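Local coordinates for protein isocitrate dehydrogenase [NAD] subunit 1, mitochondrial (Saccharomyces cerevisiae, PDB 3BLX) that forms, with subunit 2, the octameric mitochondrial enzyme that oxidatively decarboxylates isocitrate to 2-oxoglutarate with NAD(+), and also binds the 5'-untranslated leaders of mitochondrial mRNAs, at residues G16-G25 against I45-I54; S35-E43 against T339-S347. One frame throughout, in Å; residues are numbered along the deposited sequence.

Contact 1. Residues G16-G25 against I45-I54; sequences GRFTVTLIPG and IPIDWETINI
The indole of W49 carries a methyl group on each face: L22 CD2, 3.7 Å above the ring plane and near the rim, and I47 CG2 on the opposite side. L22 makes an off-centre CH-pi contact with the five-membered ring, while V20 CG2 meets the benzo carbons CE3 and CZ3. The guanidinium of R17 has P46 CA over one face, with I47 C and D48 N at its edge, in plane; the F18 ring turns an edge to P46 O. These groups line two neighbouring parallel strands, the first and last elements of a beta-alpha-beta unit whose helix, 27-42, covers the side bearing L22, I47 and W49. The strands twist markedly: over these segments their axes cross at 45°.

On the face bearing T19, D48 and E50, D48 OD1 takes a salt bridge of 2.7 Å from R17 NH1, the guanidinium and carboxylate planes being 5° apart. R17 gets there because its chain bends at chi3, and its NE bonds to the carbonyl oxygen of H301 in a second subunit, so intrachain pairing and assembly share one arginine. Further along, T19 CG2 lies 3.7 Å from E50 OE2, on a carboxylate that bridges to R72 and also bonds to N73.

Six backbone hydrogen bonds join the strands in the alternating parallel pattern, from F18 N to P46 O through to I52 N to L22 O at 2.8 Å. Of these, L22 N approaches E50 O from furthest out of the carbonyl plane, 56°, over 3.2 Å.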
# COMPACT_ATOMS: atom_id res chain seq x y z
N GLY E 16 -26.41 -0.78 18.46
CA GLY E 16 -26.71 -2.10 18.98
C GLY E 16 -27.15 -3.10 17.93
O GLY E 16 -27.18 -4.31 18.22
N ARG E 17 -27.49 -2.63 16.72
CA ARG E 17 -27.95 -3.52 15.65
C ARG E 17 -26.91 -3.85 14.56
O ARG E 17 -26.32 -2.96 13.92
CB ARG E 17 -29.16 -2.93 14.94
CG ARG E 17 -30.39 -2.80 15.78
CD ARG E 17 -31.61 -2.61 14.89
NE ARG E 17 -32.71 -3.30 15.54
CZ ARG E 17 -33.12 -4.53 15.26
NH1 ARG E 17 -32.56 -5.22 14.27
NH2 ARG E 17 -34.10 -5.05 15.96
N PHE E 18 -26.71 -5.13 14.31
CA PHE E 18 -25.82 -5.53 13.23
C PHE E 18 -26.54 -5.58 11.90
O PHE E 18 -27.68 -5.99 11.83
CB PHE E 18 -25.31 -6.90 13.50
CG PHE E 18 -24.50 -7.02 14.73
CD1 PHE E 18 -23.15 -6.77 14.70
CD2 PHE E 18 -25.08 -7.42 15.92
CE1 PHE E 18 -22.38 -6.91 15.84
CE2 PHE E 18 -24.32 -7.57 17.06
CZ PHE E 18 -22.97 -7.31 17.02
N THR E 19 -25.88 -5.12 10.84
CA THR E 19 -26.36 -5.35 9.49
C THR E 19 -25.61 -6.54 8.92
O THR E 19 -24.42 -6.47 8.74
CB THR E 19 -26.10 -4.15 8.58
OG1 THR E 19 -26.75 -3.01 9.13
CG2 THR E 19 -26.65 -4.41 7.19
N VAL E 20 -26.30 -7.66 8.66
CA VAL E 20 -25.63 -8.77 8.00
C VAL E 20 -26.18 -9.11 6.61
O VAL E 20 -27.37 -9.05 6.35
CB VAL E 20 -25.50 -10.02 8.89
CG1 VAL E 20 -25.88 -9.69 10.33
CG2 VAL E 20 -26.29 -11.16 8.33
N THR E 21 -25.27 -9.42 5.71
CA THR E 21 -25.64 -9.84 4.36
C THR E 21 -26.40 -11.16 4.39
O THR E 21 -26.01 -12.12 5.09
CB THR E 21 -24.39 -9.94 3.46
OG1 THR E 21 -23.76 -8.66 3.40
CG2 THR E 21 -24.74 -10.35 2.03
N LEU E 22 -27.51 -11.20 3.65
CA LEU E 22 -28.28 -12.43 3.52
C LEU E 22 -28.39 -12.77 2.05
O LEU E 22 -28.91 -11.98 1.25
CB LEU E 22 -29.68 -12.26 4.12
CG LEU E 22 -30.48 -13.55 4.18
CD1 LEU E 22 -29.70 -14.59 4.89
CD2 LEU E 22 -31.73 -13.31 4.91
N ILE E 23 -27.89 -13.94 1.68
CA ILE E 23 -27.95 -14.39 0.29
C ILE E 23 -28.70 -15.71 0.30
O ILE E 23 -28.12 -16.75 0.59
CB ILE E 23 -26.54 -14.65 -0.26
CG1 ILE E 23 -25.69 -13.39 -0.24
CG2 ILE E 23 -26.60 -15.18 -1.67
CD1 ILE E 23 -24.19 -13.64 -0.34
N PRO E 24 -30.01 -15.67 -0.02
CA PRO E 24 -30.88 -16.82 0.23
C PRO E 24 -30.64 -17.97 -0.73
O PRO E 24 -30.69 -19.12 -0.34
CB PRO E 24 -32.29 -16.24 0.05
CG PRO E 24 -32.10 -14.75 0.03
CD PRO E 24 -30.77 -14.55 -0.58
N GLY E 25 -30.35 -17.68 -1.98
CA GLY E 25 -30.10 -18.75 -2.93
C GLY E 25 -31.31 -19.07 -3.77
O GLY E 25 -32.10 -18.20 -4.11
N ILE E 45 -33.98 -10.58 17.74
CA ILE E 45 -32.53 -10.42 17.72
C ILE E 45 -32.19 -9.14 16.97
O ILE E 45 -32.87 -8.78 15.99
CB ILE E 45 -31.86 -11.67 17.06
CG1 ILE E 45 -32.07 -12.90 17.93
CG2 ILE E 45 -30.37 -11.47 16.83
CD1 ILE E 45 -31.47 -14.18 17.39
N PRO E 46 -31.14 -8.42 17.45
CA PRO E 46 -30.74 -7.12 16.89
C PRO E 46 -29.97 -7.27 15.58
O PRO E 46 -28.83 -6.83 15.44
CB PRO E 46 -29.81 -6.54 17.98
CG PRO E 46 -29.71 -7.56 19.06
CD PRO E 46 -30.26 -8.85 18.54
N ILE E 47 -30.60 -7.90 14.61
CA ILE E 47 -29.97 -8.09 13.32
C ILE E 47 -30.89 -7.59 12.22
O ILE E 47 -32.06 -7.95 12.17
CB ILE E 47 -29.61 -9.56 13.11
CG1 ILE E 47 -28.45 -9.94 14.02
CG2 ILE E 47 -29.25 -9.82 11.66
CD1 ILE E 47 -27.94 -11.32 13.84
N ASP E 48 -30.35 -6.72 11.37
CA ASP E 48 -31.04 -6.27 10.17
C ASP E 48 -30.44 -6.96 8.95
O ASP E 48 -29.24 -6.88 8.70
CB ASP E 48 -30.92 -4.76 10.03
CG ASP E 48 -31.70 -3.97 11.10
OD1 ASP E 48 -32.66 -4.53 11.69
OD2 ASP E 48 -31.36 -2.79 11.33
N TRP E 49 -31.27 -7.65 8.18
CA TRP E 49 -30.77 -8.32 6.99
C TRP E 49 -30.64 -7.36 5.84
O TRP E 49 -31.51 -6.54 5.59
CB TRP E 49 -31.71 -9.44 6.60
CG TRP E 49 -32.02 -10.39 7.72
CD1 TRP E 49 -33.19 -10.51 8.39
CD2 TRP E 49 -31.14 -11.38 8.27
NE1 TRP E 49 -33.10 -11.49 9.33
CE2 TRP E 49 -31.85 -12.05 9.28
CE3 TRP E 49 -29.82 -11.77 8.01
CZ2 TRP E 49 -31.30 -13.09 10.02
CZ3 TRP E 49 -29.27 -12.78 8.77
CH2 TRP E 49 -30.01 -13.43 9.75
N GLU E 50 -29.52 -7.43 5.13
CA GLU E 50 -29.38 -6.71 3.88
C GLU E 50 -29.42 -7.80 2.85
O GLU E 50 -28.41 -8.39 2.49
CB GLU E 50 -28.06 -5.98 3.82
CG GLU E 50 -27.82 -5.20 2.51
CD GLU E 50 -26.54 -4.32 2.52
OE1 GLU E 50 -25.99 -4.06 1.43
OE2 GLU E 50 -26.07 -3.88 3.59
N THR E 51 -30.63 -8.09 2.39
CA THR E 51 -30.84 -9.27 1.59
C THR E 51 -30.49 -9.04 0.11
O THR E 51 -30.83 -8.03 -0.48
CB THR E 51 -32.25 -9.88 1.85
OG1 THR E 51 -32.74 -10.48 0.66
CG2 THR E 51 -33.23 -8.84 2.32
N ILE E 52 -29.74 -9.97 -0.47
CA ILE E 52 -29.25 -9.82 -1.83
C ILE E 52 -29.90 -10.84 -2.75
O ILE E 52 -29.77 -12.06 -2.54
CB ILE E 52 -27.70 -10.00 -1.95
CG1 ILE E 52 -26.95 -9.10 -0.97
CG2 ILE E 52 -27.26 -9.70 -3.37
CD1 ILE E 52 -27.15 -7.61 -1.25
N ASN E 53 -30.57 -10.34 -3.78
CA ASN E 53 -31.30 -11.17 -4.74
C ASN E 53 -30.48 -11.49 -5.97
O ASN E 53 -30.38 -10.70 -6.90
CB ASN E 53 -32.59 -10.45 -5.16
CG ASN E 53 -33.42 -9.99 -3.97
OD1 ASN E 53 -34.06 -10.81 -3.29
ND2 ASN E 53 -33.43 -8.67 -3.71
N ILE E 54 -29.90 -12.67 -5.98
CA ILE E 54 -29.08 -13.11 -7.08
C ILE E 54 -29.96 -13.86 -8.08
O ILE E 54 -30.11 -15.09 -8.00
CB ILE E 54 -27.94 -13.99 -6.56
CG1 ILE E 54 -27.97 -14.02 -5.01
CG2 ILE E 54 -26.60 -13.45 -7.04
CD1 ILE E 54 -29.26 -14.68 -4.36

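Contact 2. Residues S35-E43 against T339-S347; sequences SVRTIFEAE and TNEIINKLS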
# COMPACT_ATOMS: atom_id res chain seq x y z
N SER E 35 -36.90 -19.83 7.31
CA SER E 35 -36.90 -20.45 8.62
C SER E 35 -36.05 -19.64 9.63
O SER E 35 -36.52 -19.31 10.71
CB SER E 35 -36.43 -21.89 8.50
OG SER E 35 -36.16 -22.45 9.76
N VAL E 36 -34.82 -19.31 9.25
CA VAL E 36 -33.94 -18.53 10.11
C VAL E 36 -34.50 -17.12 10.34
O VAL E 36 -34.61 -16.69 11.46
CB VAL E 36 -32.51 -18.44 9.55
CG1 VAL E 36 -31.75 -17.31 10.23
CG2 VAL E 36 -31.78 -19.74 9.75
N ARG E 37 -34.86 -16.42 9.28
CA ARG E 37 -35.48 -15.10 9.40
C ARG E 37 -36.61 -15.11 10.42
O ARG E 37 -36.71 -14.21 11.26
CB ARG E 37 -36.02 -14.64 8.06
CG ARG E 37 -35.19 -13.61 7.39
CD ARG E 37 -36.01 -12.89 6.36
NE ARG E 37 -35.80 -13.43 5.03
CZ ARG E 37 -35.25 -12.76 4.04
NH1 ARG E 37 -34.87 -11.50 4.24
NH2 ARG E 37 -35.09 -13.33 2.84
N THR E 38 -37.46 -16.14 10.34
CA THR E 38 -38.63 -16.32 11.21
C THR E 38 -38.24 -16.55 12.68
O THR E 38 -38.74 -15.89 13.59
CB THR E 38 -39.53 -17.50 10.72
OG1 THR E 38 -40.08 -17.21 9.43
CG2 THR E 38 -40.67 -17.74 11.67
N ILE E 39 -37.37 -17.51 12.93
CA ILE E 39 -36.86 -17.70 14.28
C ILE E 39 -36.20 -16.43 14.84
O ILE E 39 -36.31 -16.12 16.02
CB ILE E 39 -35.86 -18.83 14.34
CG1 ILE E 39 -36.50 -20.14 13.87
CG2 ILE E 39 -35.28 -18.95 15.73
CD1 ILE E 39 -35.54 -21.31 13.78
N PHE E 40 -35.51 -15.69 13.98
CA PHE E 40 -34.79 -14.50 14.44
C PHE E 40 -35.71 -13.36 14.85
O PHE E 40 -35.48 -12.74 15.87
CB PHE E 40 -33.76 -14.01 13.39
CG PHE E 40 -32.40 -14.64 13.53
CD1 PHE E 40 -32.26 -15.96 13.93
CD2 PHE E 40 -31.27 -13.94 13.21
CE1 PHE E 40 -31.01 -16.53 14.04
CE2 PHE E 40 -30.03 -14.50 13.31
CZ PHE E 40 -29.89 -15.80 13.72
N GLU E 41 -36.74 -13.07 14.06
CA GLU E 41 -37.72 -12.06 14.45
C GLU E 41 -38.47 -12.47 15.72
O GLU E 41 -38.81 -11.63 16.55
CB GLU E 41 -38.71 -11.77 13.31
CG GLU E 41 -39.74 -12.86 13.08
CD GLU E 41 -40.84 -12.46 12.10
OE1 GLU E 41 -41.65 -13.34 11.70
OE2 GLU E 41 -40.91 -11.26 11.73
N ALA E 42 -38.71 -13.77 15.87
CA ALA E 42 -39.46 -14.29 17.01
C ALA E 42 -38.68 -14.12 18.29
O ALA E 42 -39.26 -13.97 19.36
CB ALA E 42 -39.78 -15.76 16.80
N GLU E 43 -37.37 -14.18 18.18
CA GLU E 43 -36.50 -14.07 19.33
C GLU E 43 -36.08 -12.61 19.50
O GLU E 43 -35.38 -12.24 20.43
CB GLU E 43 -35.28 -14.95 19.10
CG GLU E 43 -34.53 -15.31 20.35
CD GLU E 43 -35.29 -16.28 21.22
OE1 GLU E 43 -34.93 -16.42 22.40
OE2 GLU E 43 -36.24 -16.90 20.72
N THR E 339 -40.17 -25.34 11.97
CA THR E 339 -39.80 -24.00 12.41
C THR E 339 -40.70 -23.54 13.54
O THR E 339 -40.21 -23.08 14.59
CB THR E 339 -39.89 -22.98 11.27
OG1 THR E 339 -39.03 -23.36 10.20
CG2 THR E 339 -39.48 -21.60 11.76
N ASN E 340 -42.02 -23.67 13.34
CA ASN E 340 -43.00 -23.25 14.34
C ASN E 340 -42.87 -23.99 15.69
O ASN E 340 -43.05 -23.37 16.74
CB ASN E 340 -44.41 -23.35 13.78
CG ASN E 340 -44.66 -22.31 12.69
OD1 ASN E 340 -44.03 -21.25 12.68
ND2 ASN E 340 -45.58 -22.62 11.78
N GLU E 341 -42.54 -25.29 15.65
CA GLU E 341 -42.28 -26.06 16.85
C GLU E 341 -41.07 -25.50 17.60
O GLU E 341 -41.07 -25.44 18.83
CB GLU E 341 -42.02 -27.53 16.51
CG GLU E 341 -42.83 -28.57 17.33
CD GLU E 341 -42.71 -28.45 18.86
OE1 GLU E 341 -41.88 -29.18 19.46
OE2 GLU E 341 -43.46 -27.65 19.48
N ILE E 342 -40.04 -25.11 16.87
CA ILE E 342 -38.85 -24.54 17.48
C ILE E 342 -39.17 -23.20 18.13
O ILE E 342 -38.83 -22.98 19.28
CB ILE E 342 -37.71 -24.37 16.45
CG1 ILE E 342 -37.10 -25.73 16.10
CG2 ILE E 342 -36.61 -23.46 16.99
CD1 ILE E 342 -36.29 -25.71 14.81
N ILE E 343 -39.84 -22.32 17.40
CA ILE E 343 -40.26 -21.04 17.92
C ILE E 343 -41.13 -21.23 19.15
O ILE E 343 -41.08 -20.42 20.09
CB ILE E 343 -41.05 -20.27 16.86
CG1 ILE E 343 -40.13 -19.90 15.70
CG2 ILE E 343 -41.67 -19.01 17.48
CD1 ILE E 343 -40.84 -19.21 14.57
N ASN E 344 -41.92 -22.30 19.16
CA ASN E 344 -42.81 -22.60 20.28
C ASN E 344 -42.05 -22.96 21.56
O ASN E 344 -42.43 -22.51 22.65
CB ASN E 344 -43.80 -23.71 19.89
CG ASN E 344 -44.76 -24.06 21.01
OD1 ASN E 344 -45.59 -23.23 21.39
ND2 ASN E 344 -44.67 -25.29 21.55
N LYS E 345 -41.00 -23.76 21.45
CA LYS E 345 -40.19 -24.10 22.63
C LYS E 345 -39.41 -22.90 23.10
O LYS E 345 -38.93 -22.87 24.23
CB LYS E 345 -39.22 -25.25 22.35
CG LYS E 345 -39.76 -26.24 21.37
CD LYS E 345 -39.18 -27.63 21.60
CE LYS E 345 -39.91 -28.32 22.74
NZ LYS E 345 -39.54 -29.75 22.81
N LEU E 346 -39.26 -21.92 22.20
CA LEU E 346 -38.49 -20.72 22.48
C LEU E 346 -39.25 -19.74 23.38
O LEU E 346 -38.66 -19.20 24.32
CB LEU E 346 -38.09 -20.04 21.17
CG LEU E 346 -36.60 -20.01 20.79
CD1 LEU E 346 -35.75 -20.92 21.64
CD2 LEU E 346 -36.43 -20.31 19.32
N SER E 347 -40.53 -19.52 23.09
CA SER E 347 -41.36 -18.64 23.92
C SER E 347 -41.52 -19.15 25.35
O SER E 347 -41.49 -18.37 26.31
CB SER E 347 -42.72 -18.42 23.29
OG SER E 347 -43.32 -19.68 23.01
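I39 of helix 27-42 packs as a knob into a hole made by T339, I342, I343 and L346 of the C-terminal helix, 335-347. The two segments run nearly parallel, their axes 10.0 Å apart.

Apolar contacts make up most of the interface. The three carbons of I39 beyond CB each have their own neighbours: CD1 meets I342 CG2 at 4.0 Å, CG1 lies against T339 CG2 and I343 CG1, and CG2 faces L346 CD2. One turn on, A42 CB touches I343 CG2 at 3.8 Å, and the CD1 end of I343 comes across T38 CG2.

The polar part is a single hydroxyl pair, S35 OG donating to T339 OG1 at 3.0 Å. With OG1 beside its own backbone N (chi1 -59°), T339 also bonds to the carbonyl of T335, one turn earlier, and turns CG2 toward I39. Replacing T339 with an alanine would probably strip the S35 hydroxyl of its acceptor and open a gap beside I39 CG1.

Charge plays its part at the far end, where E43 lies across L346 and pairs with R310 of helix 306-320. Between the two helices themselves, the chemistry implies cohesion chiefly by interlocking aliphatic shapes, with one hydroxyl-hydroxyl hydrogen bond, S35 to T339, beside them.

Contacts 1 and 2 show how a crossover helix can serve two neighbours at once. Helix 27-42 joins the strands of contact 1 along the chain, lies over them through F40 and R37, and gives I39 and A42 to the C-terminal helix in contact 2. The centres of the two contacts are about 17 Å apart, yet they touch: I45 N and F40 O, 3.2 Å apart, form a probable hydrogen bond, the F40 ring meets that of W49 with their planes at about 30°, and R37 CG packs on W49 NE1. Both contacts reach a second subunit, and both lie away from R98 and R129, which by similarity bind substrate, and from K183, by similarity critical for catalysis.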